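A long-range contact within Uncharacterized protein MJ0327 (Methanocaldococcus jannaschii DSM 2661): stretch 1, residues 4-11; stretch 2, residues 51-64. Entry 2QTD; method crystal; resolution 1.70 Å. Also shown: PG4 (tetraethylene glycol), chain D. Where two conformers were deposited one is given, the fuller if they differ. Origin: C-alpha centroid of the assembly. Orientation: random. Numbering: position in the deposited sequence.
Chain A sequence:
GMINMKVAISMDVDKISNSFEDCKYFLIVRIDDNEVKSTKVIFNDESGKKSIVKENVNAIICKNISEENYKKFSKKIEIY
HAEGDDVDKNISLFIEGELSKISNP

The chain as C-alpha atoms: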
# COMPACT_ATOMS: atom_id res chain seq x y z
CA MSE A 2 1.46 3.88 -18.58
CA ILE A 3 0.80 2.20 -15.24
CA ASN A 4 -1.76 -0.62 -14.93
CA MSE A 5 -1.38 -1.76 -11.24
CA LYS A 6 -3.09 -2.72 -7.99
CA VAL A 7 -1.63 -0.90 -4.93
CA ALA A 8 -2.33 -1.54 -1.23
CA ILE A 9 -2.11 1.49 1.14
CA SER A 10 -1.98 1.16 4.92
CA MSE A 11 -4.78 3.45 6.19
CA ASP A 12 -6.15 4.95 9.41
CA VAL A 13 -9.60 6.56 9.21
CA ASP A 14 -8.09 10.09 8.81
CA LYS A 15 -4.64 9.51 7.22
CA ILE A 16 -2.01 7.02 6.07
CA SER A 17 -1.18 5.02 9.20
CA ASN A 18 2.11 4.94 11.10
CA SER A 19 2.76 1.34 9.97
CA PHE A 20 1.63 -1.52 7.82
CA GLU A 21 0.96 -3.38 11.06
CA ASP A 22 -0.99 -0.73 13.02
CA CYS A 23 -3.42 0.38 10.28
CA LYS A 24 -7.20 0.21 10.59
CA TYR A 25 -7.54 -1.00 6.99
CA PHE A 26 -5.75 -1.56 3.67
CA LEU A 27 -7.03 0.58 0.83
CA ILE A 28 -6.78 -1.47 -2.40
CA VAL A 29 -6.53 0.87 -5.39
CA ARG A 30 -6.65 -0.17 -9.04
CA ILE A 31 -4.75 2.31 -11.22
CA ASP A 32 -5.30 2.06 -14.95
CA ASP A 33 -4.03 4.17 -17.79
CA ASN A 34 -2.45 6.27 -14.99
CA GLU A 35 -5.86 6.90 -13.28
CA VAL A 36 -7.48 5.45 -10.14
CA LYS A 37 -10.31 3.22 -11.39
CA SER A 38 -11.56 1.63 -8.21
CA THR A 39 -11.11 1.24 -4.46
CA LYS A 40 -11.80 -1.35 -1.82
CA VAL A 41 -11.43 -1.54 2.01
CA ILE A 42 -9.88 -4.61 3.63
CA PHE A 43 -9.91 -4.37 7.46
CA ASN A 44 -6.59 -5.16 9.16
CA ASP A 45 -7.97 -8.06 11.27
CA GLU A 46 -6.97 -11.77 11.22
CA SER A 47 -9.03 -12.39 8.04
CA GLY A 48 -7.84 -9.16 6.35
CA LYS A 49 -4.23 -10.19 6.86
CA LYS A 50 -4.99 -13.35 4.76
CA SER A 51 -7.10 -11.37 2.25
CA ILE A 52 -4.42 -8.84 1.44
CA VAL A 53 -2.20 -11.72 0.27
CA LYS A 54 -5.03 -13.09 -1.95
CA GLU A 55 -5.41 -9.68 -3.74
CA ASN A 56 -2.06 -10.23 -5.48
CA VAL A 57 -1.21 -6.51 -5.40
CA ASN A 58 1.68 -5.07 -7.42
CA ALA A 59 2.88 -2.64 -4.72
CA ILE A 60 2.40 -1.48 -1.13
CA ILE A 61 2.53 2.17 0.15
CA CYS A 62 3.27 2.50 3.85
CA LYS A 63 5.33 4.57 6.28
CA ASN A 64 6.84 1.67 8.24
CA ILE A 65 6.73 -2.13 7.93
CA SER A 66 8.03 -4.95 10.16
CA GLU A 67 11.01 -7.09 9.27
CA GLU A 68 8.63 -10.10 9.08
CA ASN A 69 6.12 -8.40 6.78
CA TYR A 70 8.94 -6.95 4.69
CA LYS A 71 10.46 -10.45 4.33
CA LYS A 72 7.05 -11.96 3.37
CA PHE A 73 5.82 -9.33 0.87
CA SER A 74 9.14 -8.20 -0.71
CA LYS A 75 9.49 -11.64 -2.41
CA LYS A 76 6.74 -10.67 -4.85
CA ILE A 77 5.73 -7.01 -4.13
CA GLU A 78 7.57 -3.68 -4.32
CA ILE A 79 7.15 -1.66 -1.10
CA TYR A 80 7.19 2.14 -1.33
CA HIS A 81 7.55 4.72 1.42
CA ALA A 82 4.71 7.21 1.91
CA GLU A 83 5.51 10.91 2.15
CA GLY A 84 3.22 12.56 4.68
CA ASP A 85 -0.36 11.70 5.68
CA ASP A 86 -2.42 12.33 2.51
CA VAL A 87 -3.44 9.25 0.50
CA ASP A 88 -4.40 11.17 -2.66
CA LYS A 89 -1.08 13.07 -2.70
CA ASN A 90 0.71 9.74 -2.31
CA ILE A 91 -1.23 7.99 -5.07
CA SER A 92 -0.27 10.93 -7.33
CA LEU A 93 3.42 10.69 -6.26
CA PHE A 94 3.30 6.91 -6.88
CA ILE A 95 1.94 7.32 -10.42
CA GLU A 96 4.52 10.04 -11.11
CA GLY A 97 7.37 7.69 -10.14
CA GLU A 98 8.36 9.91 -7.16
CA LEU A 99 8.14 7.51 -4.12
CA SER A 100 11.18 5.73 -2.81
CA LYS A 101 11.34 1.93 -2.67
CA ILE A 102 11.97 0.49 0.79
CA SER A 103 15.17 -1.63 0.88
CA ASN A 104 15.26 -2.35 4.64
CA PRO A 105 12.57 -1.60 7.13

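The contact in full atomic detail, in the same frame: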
# COMPACT_ATOMS: atom_id res chain seq x y z
N ASN A 4 -0.61 0.24 -15.18
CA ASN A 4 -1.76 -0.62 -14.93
C ASN A 4 -1.47 -1.51 -13.70
O ASN A 4 -0.90 -2.61 -13.89
CB ASN A 4 -1.96 -1.50 -16.16
CG ASN A 4 -2.19 -0.69 -17.43
OD1 ASN A 4 -1.34 -0.64 -18.34
ND2 ASN A 4 -3.35 -0.08 -17.52
N MSE A 5 -1.82 -1.08 -12.47
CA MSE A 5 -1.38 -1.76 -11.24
C MSE A 5 -2.43 -1.74 -10.13
O MSE A 5 -3.27 -0.87 -10.10
CB MSE A 5 -0.13 -1.07 -10.70
CG MSE A 5 1.13 -1.23 -11.57
SE MSE A 5 2.56 -0.27 -10.68
CE MSE A 5 3.27 -1.66 -9.52
N LYS A 6 -2.31 -2.69 -9.21
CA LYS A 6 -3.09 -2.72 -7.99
C LYS A 6 -2.12 -2.38 -6.83
O LYS A 6 -1.06 -2.97 -6.73
CB LYS A 6 -3.70 -4.11 -7.79
CG LYS A 6 -4.60 -4.25 -6.60
CD LYS A 6 -5.06 -5.69 -6.34
CE LYS A 6 -5.82 -6.30 -7.48
NZ LYS A 6 -6.58 -7.54 -7.07
N VAL A 7 -2.50 -1.40 -6.01
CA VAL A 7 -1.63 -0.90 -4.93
C VAL A 7 -2.39 -0.98 -3.62
O VAL A 7 -3.55 -0.54 -3.53
CB VAL A 7 -1.17 0.54 -5.18
CG1 VAL A 7 -0.18 0.98 -4.07
CG2 VAL A 7 -0.57 0.72 -6.63
N ALA A 8 -1.77 -1.57 -2.63
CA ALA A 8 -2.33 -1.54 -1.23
C ALA A 8 -1.69 -0.43 -0.36
O ALA A 8 -0.48 -0.32 -0.26
CB ALA A 8 -2.20 -2.92 -0.59
N ILE A 9 -2.54 0.36 0.27
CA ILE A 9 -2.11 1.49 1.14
C ILE A 9 -2.57 1.26 2.55
O ILE A 9 -3.78 1.05 2.80
CB ILE A 9 -2.64 2.85 0.62
CG1 ILE A 9 -2.38 2.93 -0.89
CG2 ILE A 9 -2.02 4.01 1.49
CD1 ILE A 9 -2.78 4.16 -1.58
N SER A 10 -1.64 1.38 3.51
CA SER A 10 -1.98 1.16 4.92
C SER A 10 -2.66 2.43 5.47
O SER A 10 -2.04 3.48 5.55
CB SER A 10 -0.69 0.85 5.64
OG SER A 10 0.22 1.93 5.55
N MSE A 11 -3.93 2.30 5.83
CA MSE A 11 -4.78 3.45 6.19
C MSE A 11 -5.31 3.45 7.63
O MSE A 11 -5.75 2.44 8.18
CB MSE A 11 -5.98 3.56 5.24
CG MSE A 11 -5.62 3.88 3.79
SE MSE A 11 -4.83 5.66 3.64
CE MSE A 11 -6.25 6.83 4.42
N SER A 51 -6.48 -11.95 3.45
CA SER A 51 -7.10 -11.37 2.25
C SER A 51 -6.18 -10.50 1.43
O SER A 51 -6.24 -10.50 0.20
CB SER A 51 -8.32 -10.52 2.63
OG SER A 51 -9.34 -11.34 3.14
N ILE A 52 -5.35 -9.73 2.11
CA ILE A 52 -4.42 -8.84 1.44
C ILE A 52 -3.44 -9.67 0.58
O ILE A 52 -3.08 -9.29 -0.54
CB ILE A 52 -3.74 -7.90 2.49
CG1 ILE A 52 -3.12 -6.67 1.83
CG2 ILE A 52 -2.71 -8.66 3.37
CD1 ILE A 52 -2.34 -5.84 2.82
N VAL A 53 -3.05 -10.84 1.06
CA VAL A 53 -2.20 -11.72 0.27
C VAL A 53 -2.93 -12.22 -0.98
O VAL A 53 -2.34 -12.27 -2.06
CB VAL A 53 -1.65 -12.93 1.13
CG1 VAL A 53 -0.85 -13.90 0.27
CG2 VAL A 53 -0.81 -12.42 2.26
N LYS A 54 -4.21 -12.58 -0.84
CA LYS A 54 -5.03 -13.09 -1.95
C LYS A 54 -5.29 -12.06 -3.09
O LYS A 54 -5.55 -12.43 -4.24
CB LYS A 54 -6.37 -13.62 -1.43
CG LYS A 54 -6.28 -14.87 -0.54
CD LYS A 54 -7.69 -15.38 -0.21
N GLU A 55 -5.23 -10.77 -2.75
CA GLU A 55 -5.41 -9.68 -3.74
C GLU A 55 -4.35 -9.63 -4.82
O GLU A 55 -4.60 -9.12 -5.91
CB GLU A 55 -5.41 -8.31 -2.99
CG GLU A 55 -6.66 -7.99 -2.22
CD GLU A 55 -7.89 -7.81 -3.13
OE1 GLU A 55 -7.78 -7.20 -4.25
OE2 GLU A 55 -8.94 -8.31 -2.73
N ASN A 56 -3.16 -10.15 -4.51
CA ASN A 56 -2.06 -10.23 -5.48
C ASN A 56 -1.70 -8.82 -6.01
O ASN A 56 -1.67 -8.57 -7.24
CB ASN A 56 -2.41 -11.20 -6.61
CG ASN A 56 -1.20 -11.65 -7.41
OD1 ASN A 56 -0.06 -11.58 -6.94
ND2 ASN A 56 -1.45 -12.16 -8.63
N VAL A 57 -1.48 -7.91 -5.07
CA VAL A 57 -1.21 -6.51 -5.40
C VAL A 57 0.17 -6.41 -6.06
O VAL A 57 1.02 -7.32 -5.95
CB VAL A 57 -1.36 -5.53 -4.17
CG1 VAL A 57 -2.77 -5.67 -3.53
CG2 VAL A 57 -0.23 -5.72 -3.12
N ASN A 58 0.38 -5.35 -6.81
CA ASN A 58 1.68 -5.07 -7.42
C ASN A 58 2.62 -4.33 -6.45
O ASN A 58 3.85 -4.42 -6.59
CB ASN A 58 1.53 -4.27 -8.72
CG ASN A 58 0.65 -4.96 -9.76
OD1 ASN A 58 -0.56 -4.72 -9.84
ND2 ASN A 58 1.26 -5.86 -10.54
N ALA A 59 2.09 -3.58 -5.51
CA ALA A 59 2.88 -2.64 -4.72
C ALA A 59 2.15 -2.36 -3.44
O ALA A 59 0.90 -2.50 -3.39
CB ALA A 59 3.08 -1.35 -5.51
N ILE A 60 2.91 -1.98 -2.39
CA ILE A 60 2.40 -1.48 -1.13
C ILE A 60 2.93 -0.07 -0.91
O ILE A 60 4.10 0.17 -1.23
CB ILE A 60 2.81 -2.42 0.06
CG1 ILE A 60 2.05 -3.73 0.03
CG2 ILE A 60 2.58 -1.74 1.43
CD1 ILE A 60 2.67 -4.90 0.88
N ILE A 61 2.12 0.83 -0.34
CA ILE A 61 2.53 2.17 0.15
C ILE A 61 2.27 2.14 1.64
O ILE A 61 1.17 1.86 2.07
CB ILE A 61 1.85 3.32 -0.54
CG1 ILE A 61 2.12 3.30 -2.03
CG2 ILE A 61 2.26 4.66 0.05
CD1 ILE A 61 1.27 4.36 -2.79
N CYS A 62 3.34 2.39 2.40
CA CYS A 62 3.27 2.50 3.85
C CYS A 62 4.41 3.40 4.37
O CYS A 62 5.29 3.77 3.64
CB CYS A 62 3.34 1.12 4.50
SG CYS A 62 4.94 0.24 4.23
N LYS A 63 4.32 3.76 5.63
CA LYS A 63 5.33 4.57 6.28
C LYS A 63 6.37 3.72 6.94
O LYS A 63 7.53 4.12 6.97
CB LYS A 63 4.71 5.51 7.30
CG LYS A 63 3.85 6.60 6.73
CD LYS A 63 3.47 7.57 7.83
CE LYS A 63 2.52 8.67 7.41
NZ LYS A 63 2.32 9.63 8.54
N ASN A 64 5.95 2.62 7.55
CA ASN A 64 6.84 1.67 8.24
C ASN A 64 6.28 0.30 8.04
O ASN A 64 5.08 0.17 7.83
CB ASN A 64 6.86 1.89 9.74
CG ASN A 64 7.65 3.09 10.15
OD1 ASN A 64 8.88 3.12 10.02
ND2 ASN A 64 6.95 4.09 10.67
C4 PG4 D . -7.16 -8.10 -10.88
O3 PG4 D . -8.16 -7.75 -9.92
C5 PG4 D . -9.00 -8.86 -9.59
C6 PG4 D . -9.76 -8.56 -8.29
O4 PG4 D . -9.92 -9.73 -7.49
C7 PG4 D . -8.81 -10.10 -6.67
C8 PG4 D . -9.30 -11.12 -5.67
O5 PG4 D . -10.25 -10.45 -4.84
O HOH W 1 2.11 2.92 7.31

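Two parallel strands, 5-11 and 59-62, lie side by side, and alternate residues of each are joined by backbone hydrogen bonds. Ala8 is the pivot: its N donates to Ala59 O (2.9 Å), and its O accepts from Ile61 N (2.8 Å). Ile61 O then accepts a hydrogen bond from Ser10 N (3.2 Å), the alternation expected of a parallel ladder.

Before the strand begins, Asn58 extends this pattern with its side chain. Its OD1 accepts from Lys6 N (2.8 Å, nearly linear), while Lys6 O receives Asn58 N (2.8 Å) and, weakly, Ala59 N (3.4 Å). An amide carbonyl suits this place because it can stand in for a backbone acceptor.

Lys6 reaches further. Its NZ donates to Glu55 O (2.8 Å) and forms a salt bridge with Glu55 OE1 (3.1 Å), while its aliphatic portion covers Val57, Lys6 CD lying 3.6 Å from Val57 CG1. Tetraethylene glycol, probably from the crystallisation liquor, adds a weak hydrogen bond from Lys6 NZ to its O3 (3.3 Å).

Val7, Ala8, Val57 and Ile61 are buried, and branched apolar side chains suit a buried sheet face: Val7 CG1 packs on Ile61 CG1 (3.9 Å). On the other face, the methyl of Ala8, CB, lies within contact of Val57 CG1 (4.1 Å) and Ile60 CG1 (4.4 Å). At the far end, one water bridges the two stretches, 2.8 Å from Ser10 OG and accepting from Lys63 N (2.9 Å).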